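PDB 4PW0: Alpha/beta hydrolase fold protein, which is of unassigned function but probably acts as a hydrolase of the alpha/beta hydrolase family on a substrate not yet known. Local coordinates for residues I37-F42 and R64-F69; Q117-H121 and S216-I222. Residues are numbered along the deposited sequence.

Contact 1 (I37-F42 and R64-F69)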
loop_
_atom_site.group_PDB
_atom_site.type_symbol
_atom_site.label_atom_id
_atom_site.label_comp_id
_atom_site.label_asym_id
_atom_site.label_seq_id
_atom_site.Cartn_x
_atom_site.Cartn_y
_atom_site.Cartn_z
ATOM N N ILE A 37 2.819 -12.874 -20.881
ATOM C CA ILE A 37 3.666 -12.658 -19.699
ATOM C C ILE A 37 2.926 -13.278 -18.503
ATOM O O ILE A 37 2.135 -12.602 -17.827
ATOM C CB ILE A 37 3.996 -11.195 -19.436
ATOM C CG1 ILE A 37 4.648 -10.556 -20.670
ATOM C CG2 ILE A 37 4.931 -11.066 -18.242
ATOM C CD1 ILE A 37 4.701 -9.053 -20.586
ATOM N N PRO A 38 3.168 -14.569 -18.262
ATOM C CA PRO A 38 2.473 -15.234 -17.165
ATOM C C PRO A 38 3.028 -14.742 -15.800
ATOM O O PRO A 38 4.133 -14.187 -15.730
ATOM C CB PRO A 38 2.812 -16.716 -17.360
ATOM C CG PRO A 38 3.426 -16.816 -18.717
ATOM C CD PRO A 38 4.057 -15.497 -18.996
ATOM N N LEU A 39 2.239 -14.999 -14.749
ATOM C CA LEU A 39 2.673 -14.762 -13.366
ATOM C C LEU A 39 3.017 -16.123 -12.789
ATOM O O LEU A 39 2.148 -17.015 -12.690
ATOM C CB LEU A 39 1.528 -14.150 -12.580
ATOM C CG LEU A 39 1.833 -13.930 -11.105
ATOM C CD1 LEU A 39 2.969 -12.938 -10.898
ATOM C CD2 LEU A 39 0.573 -13.478 -10.380
ATOM N N ILE A 40 4.268 -16.288 -12.399
ATOM C CA ILE A 40 4.735 -17.525 -11.754
ATOM C C ILE A 40 4.756 -17.303 -10.228
ATOM O O ILE A 40 5.324 -16.329 -9.756
ATOM C CB ILE A 40 6.164 -17.926 -12.173
ATOM C CG1 ILE A 40 6.376 -17.817 -13.693
ATOM C CG2 ILE A 40 6.501 -19.332 -11.670
ATOM C CD1 ILE A 40 5.452 -18.688 -14.505
ATOM N N CYS A 41 4.140 -18.213 -9.504
ATOM C CA CYS A 41 3.929 -18.107 -8.064
ATOM C C CYS A 41 4.789 -19.091 -7.305
ATOM O O CYS A 41 4.896 -20.268 -7.682
ATOM C CB CYS A 41 2.446 -18.326 -7.716
ATOM S SG CYS A 41 1.346 -17.149 -8.506
ATOM N N PHE A 42 5.375 -18.629 -6.212
ATOM C CA PHE A 42 6.338 -19.369 -5.410
ATOM C C PHE A 42 5.851 -19.464 -3.978
ATOM O O PHE A 42 5.598 -18.448 -3.342
ATOM C CB PHE A 42 7.730 -18.726 -5.448
ATOM C CG PHE A 42 8.316 -18.615 -6.837
ATOM C CD1 PHE A 42 7.880 -17.645 -7.718
ATOM C CD2 PHE A 42 9.332 -19.473 -7.240
ATOM C CE1 PHE A 42 8.424 -17.521 -8.999
ATOM C CE2 PHE A 42 9.866 -19.356 -8.519
ATOM C CZ PHE A 42 9.397 -18.411 -9.395
ATOM N N ARG A 64 -4.388 -12.659 -16.449
ATOM C CA ARG A 64 -3.139 -13.230 -16.933
ATOM C C ARG A 64 -3.147 -14.715 -16.662
ATOM O O ARG A 64 -3.886 -15.219 -15.813
ATOM C CB ARG A 64 -1.914 -12.589 -16.247
ATOM C CG ARG A 64 -1.758 -12.982 -14.777
ATOM C CD ARG A 64 -1.488 -11.805 -13.871
ATOM N NE ARG A 64 -2.658 -10.990 -13.670
ATOM C CZ ARG A 64 -2.820 -9.734 -14.123
ATOM N NH1 ARG A 64 -1.841 -9.129 -14.770
ATOM N NH2 ARG A 64 -3.961 -9.113 -13.922
ATOM N N GLN A 65 -2.262 -15.416 -17.364
ATOM C CA GLN A 65 -2.004 -16.813 -17.057
ATOM C C GLN A 65 -1.238 -16.844 -15.734
ATOM O O GLN A 65 -0.261 -16.089 -15.590
ATOM C CB GLN A 65 -1.163 -17.435 -18.174
ATOM C CG GLN A 65 -0.920 -18.923 -18.008
ATOM C CD GLN A 65 -0.054 -19.474 -19.113
ATOM O OE1 GLN A 65 0.356 -18.745 -20.019
ATOM N NE2 GLN A 65 0.211 -20.767 -19.058
ATOM N N LEU A 66 -1.612 -17.757 -14.865
ATOM C CA LEU A 66 -0.975 -17.899 -13.563
ATOM C C LEU A 66 -0.520 -19.335 -13.402
ATOM O O LEU A 66 -1.303 -20.275 -13.596
ATOM C CB LEU A 66 -1.987 -17.503 -12.505
ATOM C CG LEU A 66 -1.544 -17.269 -11.095
ATOM C CD1 LEU A 66 -2.397 -16.312 -10.288
ATOM C CD2 LEU A 66 -1.628 -18.635 -10.419
ATOM N N ILE A 67 0.750 -19.525 -13.061
ATOM C CA ILE A 67 1.318 -20.828 -12.848
ATOM C C ILE A 67 1.638 -20.978 -11.363
ATOM O O ILE A 67 2.350 -20.152 -10.782
ATOM C CB ILE A 67 2.632 -21.025 -13.666
ATOM C CG1 ILE A 67 2.387 -20.851 -15.174
ATOM C CG2 ILE A 67 3.292 -22.352 -13.323
ATOM C CD1 ILE A 67 1.629 -21.965 -15.768
ATOM N N ILE A 68 1.079 -22.013 -10.766
ATOM C CA ILE A 68 1.452 -22.484 -9.435
ATOM C C ILE A 68 2.158 -23.805 -9.602
ATOM O O ILE A 68 1.786 -24.611 -10.493
ATOM C CB ILE A 68 0.259 -22.571 -8.452
ATOM C CG1 ILE A 68 -0.938 -23.362 -9.034
ATOM C CG2 ILE A 68 -0.172 -21.164 -8.015
ATOM C CD1 ILE A 68 -2.017 -23.674 -8.023
ATOM N N PHE A 69 3.193 -24.049 -8.829
ATOM C CA PHE A 69 3.978 -25.262 -8.954
ATOM C C PHE A 69 4.533 -25.747 -7.653
ATOM O O PHE A 69 4.755 -24.950 -6.723
ATOM C CB PHE A 69 5.112 -25.088 -9.997
ATOM C CG PHE A 69 6.295 -24.292 -9.507
ATOM C CD1 PHE A 69 6.227 -22.898 -9.373
ATOM C CD2 PHE A 69 7.460 -24.921 -9.194
ATOM C CE1 PHE A 69 7.323 -22.191 -8.906
ATOM C CE2 PHE A 69 8.569 -24.230 -8.735
ATOM C CZ PHE A 69 8.498 -22.846 -8.585
HETATM O O HOH W 1 3.654 -22.271 -6.558
#
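Strands 39-42 and 66-69 run parallel, their axes approaching to 4.8 Å and diverging by 25°. Parallel strands that are neighbours in a sheet but joined through a helix are the elementary unit of an alpha/beta fold, and this pair is a clear example. Three backbone hydrogen bonds alternate across the gap: L39 N to Q65 O, I67 N to L39 O and C41 N to I67 O, each 2.9 Å. Beyond them the strands splay, and a water bridges instead, donating to C41 O (2.6 Å) and accepting from F69 N (2.9 Å). The parallel register sets leucine against leucine (L39, L66) and isoleucine against isoleucine (I40, I67). L39 and L66 share one face, where L39 CD2 lies 4.1 Å from L66 CD1 and C41 SG 3.8 Å from L66 CD2; on the other, I40 CD1 meets I67 CB at 3.8 Å. At the C-terminal ends F69 points its ring edge at the face of F42 in an offset edge-to-face pair, centroids 5.3 Å apart and planes at 88°. At the other end, R64 forms a salt bridge with D281 of the C-terminal helix. The connection through helix 54-61 makes this a beta-alpha-beta crossover; strand 104-109 bonds to the far edge of 39-42, while helices 85-98 and 111-122 pack on F42.

Contact 2 (Q117-H121 and S216-I222)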
loop_
_atom_site.group_PDB
_atom_site.type_symbol
_atom_site.label_atom_id
_atom_site.label_comp_id
_atom_site.label_asym_id
_atom_site.label_seq_id
_atom_site.Cartn_x
_atom_site.Cartn_y
_atom_site.Cartn_z
ATOM N N GLN A 117 13.596 -12.933 -4.919
ATOM C CA GLN A 117 14.710 -11.970 -4.784
ATOM C C GLN A 117 15.991 -12.550 -5.417
ATOM O O GLN A 117 16.668 -11.881 -6.182
ATOM C CB GLN A 117 14.995 -11.655 -3.345
ATOM C CG GLN A 117 13.920 -10.864 -2.618
ATOM C CD GLN A 117 14.249 -10.750 -1.148
ATOM O OE1 GLN A 117 15.239 -10.111 -0.775
ATOM N NE2 GLN A 117 13.411 -11.326 -0.310
ATOM N N TYR A 118 16.310 -13.792 -5.070
ATOM C CA TYR A 118 17.506 -14.426 -5.584
ATOM C C TYR A 118 17.409 -14.572 -7.108
ATOM O O TYR A 118 18.389 -14.336 -7.841
ATOM C CB TYR A 118 17.773 -15.759 -4.876
ATOM C CG TYR A 118 19.181 -16.246 -5.120
ATOM C CD1 TYR A 118 20.239 -15.646 -4.478
ATOM C CD2 TYR A 118 19.458 -17.230 -6.024
ATOM C CE1 TYR A 118 21.550 -16.015 -4.725
ATOM C CE2 TYR A 118 20.787 -17.614 -6.290
ATOM C CZ TYR A 118 21.808 -17.023 -5.630
ATOM O OH TYR A 118 23.117 -17.408 -5.893
HETATM N N MSE A 119 16.244 -14.951 -7.614
HETATM C CA MSE A 119 16.035 -15.109 -9.058
HETATM C C MSE A 119 16.228 -13.813 -9.789
HETATM O O MSE A 119 16.802 -13.778 -10.893
HETATM C CB MSE A 119 14.631 -15.664 -9.361
HETATM C CG MSE A 119 14.525 -16.221 -10.779
HETATM SE SE MSE A 119 12.781 -16.977 -11.158
HETATM C CE MSE A 119 13.040 -18.593 -10.148
ATOM N N ALA A 120 15.745 -12.720 -9.214
ATOM C CA ALA A 120 15.920 -11.429 -9.842
ATOM C C ALA A 120 17.395 -11.031 -9.895
ATOM O O ALA A 120 17.815 -10.294 -10.830
ATOM C CB ALA A 120 15.120 -10.369 -9.070
ATOM N N HIS A 121 18.159 -11.476 -8.919
ATOM C CA HIS A 121 19.589 -11.263 -8.895
ATOM C C HIS A 121 20.331 -12.042 -9.983
ATOM O O HIS A 121 21.152 -11.456 -10.738
ATOM C CB HIS A 121 20.201 -11.564 -7.518
ATOM C CG HIS A 121 21.689 -11.510 -7.515
ATOM N ND1 HIS A 121 22.387 -10.375 -7.856
ATOM C CD2 HIS A 121 22.611 -12.466 -7.256
ATOM C CE1 HIS A 121 23.685 -10.633 -7.805
ATOM N NE2 HIS A 121 23.849 -11.893 -7.438
ATOM N N SER A 216 24.618 -12.196 -0.017
ATOM C CA SER A 216 25.436 -12.535 -1.170
ATOM C C SER A 216 25.202 -11.610 -2.354
ATOM O O SER A 216 25.887 -11.721 -3.390
ATOM C CB SER A 216 25.188 -13.979 -1.577
ATOM O OG SER A 216 23.842 -14.227 -2.025
ATOM N N PHE A 217 24.221 -10.723 -2.234
ATOM C CA PHE A 217 23.982 -9.707 -3.251
ATOM C C PHE A 217 23.343 -8.502 -2.593
ATOM O O PHE A 217 22.840 -8.571 -1.472
ATOM C CB PHE A 217 23.114 -10.261 -4.398
ATOM C CG PHE A 217 21.696 -10.559 -3.998
ATOM C CD1 PHE A 217 21.342 -11.800 -3.452
ATOM C CD2 PHE A 217 20.705 -9.606 -4.168
ATOM C CE1 PHE A 217 20.041 -12.058 -3.079
ATOM C CE2 PHE A 217 19.418 -9.888 -3.793
ATOM C CZ PHE A 217 19.086 -11.105 -3.266
ATOM N N GLU A 218 23.418 -7.359 -3.273
ATOM C CA GLU A 218 22.881 -6.107 -2.776
ATOM C C GLU A 218 21.423 -5.985 -3.194
ATOM O O GLU A 218 21.126 -6.074 -4.368
ATOM C CB GLU A 218 23.670 -4.931 -3.369
ATOM C CG GLU A 218 25.088 -4.889 -2.831
ATOM C CD GLU A 218 25.110 -4.607 -1.342
ATOM O OE1 GLU A 218 24.195 -3.921 -0.821
ATOM O OE2 GLU A 218 26.076 -5.041 -0.684
ATOM N N ILE A 219 20.542 -5.789 -2.215
ATOM C CA ILE A 219 19.117 -5.587 -2.514
ATOM C C ILE A 219 18.923 -4.392 -3.440
ATOM O O ILE A 219 18.079 -4.411 -4.321
ATOM C CB ILE A 219 18.282 -5.381 -1.213
ATOM C CG1 ILE A 219 18.058 -6.717 -0.530
ATOM C CG2 ILE A 219 16.907 -4.761 -1.521
ATOM C CD1 ILE A 219 17.279 -7.691 -1.380
ATOM N N THR A 220 19.740 -3.351 -3.263
ATOM C CA THR A 220 19.655 -2.142 -4.051
ATOM C C THR A 220 19.848 -2.402 -5.536
ATOM O O THR A 220 19.431 -1.612 -6.367
ATOM C CB THR A 220 20.716 -1.120 -3.576
ATOM O OG1 THR A 220 22.045 -1.716 -3.579
ATOM C CG2 THR A 220 20.362 -0.584 -2.168
ATOM N N SER A 221 20.496 -3.539 -5.874
ATOM C CA SER A 221 20.729 -3.881 -7.265
ATOM C C SER A 221 19.541 -4.486 -8.007
ATOM O O SER A 221 19.582 -4.661 -9.228
ATOM C CB SER A 221 21.923 -4.827 -7.402
ATOM O OG SER A 221 21.634 -6.146 -6.925
ATOM N N ILE A 222 18.449 -4.806 -7.282
ATOM C CA ILE A 222 17.274 -5.340 -7.950
ATOM C C ILE A 222 16.482 -4.140 -8.475
ATOM O O ILE A 222 15.880 -3.406 -7.703
ATOM C CB ILE A 222 16.424 -6.175 -6.973
ATOM C CG1 ILE A 222 17.156 -7.482 -6.608
ATOM C CG2 ILE A 222 15.068 -6.439 -7.574
ATOM C CD1 ILE A 222 16.501 -8.275 -5.501
HETATM O O HOH W 2 21.332 -8.004 -8.770
#
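F217 lays its ring over the imidazole of H121 in an offset stack, with centroids 4.7 Å apart and planes only 11° from parallel. The setting is the alpha/beta hydrolase fold: H121 belongs to helix 111-122, which follows what is probably the nucleophile elbow of the family, and F217 to the loop leading into strand 226-231. The overlap is reciprocal, because each ring also receives the other residue's CB as a CH-pi contact: F217 CB sits 3.4 Å from the H121 centroid and H121 CB 4.0 Å from the F217 centroid. Y118 extends the aromatic cluster, its CD1 3.9 Å from F217 CE1. Deeper in, the loop fits against the helix by apolar packing, A120 CB lying 4.2 Å from I222 CG2, and I222 also reaches I130 of strand 127-133. Q117 directs its amide nitrogen to the backbone oxygens of G113 and A136, while its OE1 is 3.2 Å from I219 CD1. No direct hydrogen bond joins the segments; the contact is made of ring stacking and apolar packing, with one polar link through solvent. S221 OG, which donates to E218 O at 2.6 Å, accepts from a water at 2.6 Å, and that water lies 2.8 Å from H121 ND1.

How the contacts relate
From the N terminus, contact 1 comes first and closes a short loop: 21 residues, including helix 54-61, separate its two segments. The chain then passes through helix 85-98 and strand 104-109 before contact 2 opens on helix 111-122, and contact 2 closes only after a further 94 residues that are rich in helix. The two therefore stand in series, neither nested nor crossed, with centres about 21 Å apart. One pairs adjacent strands within the sheet; the other fastens a distant loop onto a helix packed against it. They still meet, since F42 CE2 of contact 1 lies 3.6 Å from CE of the selenomethionine M119 of contact 2, on helix 111-122.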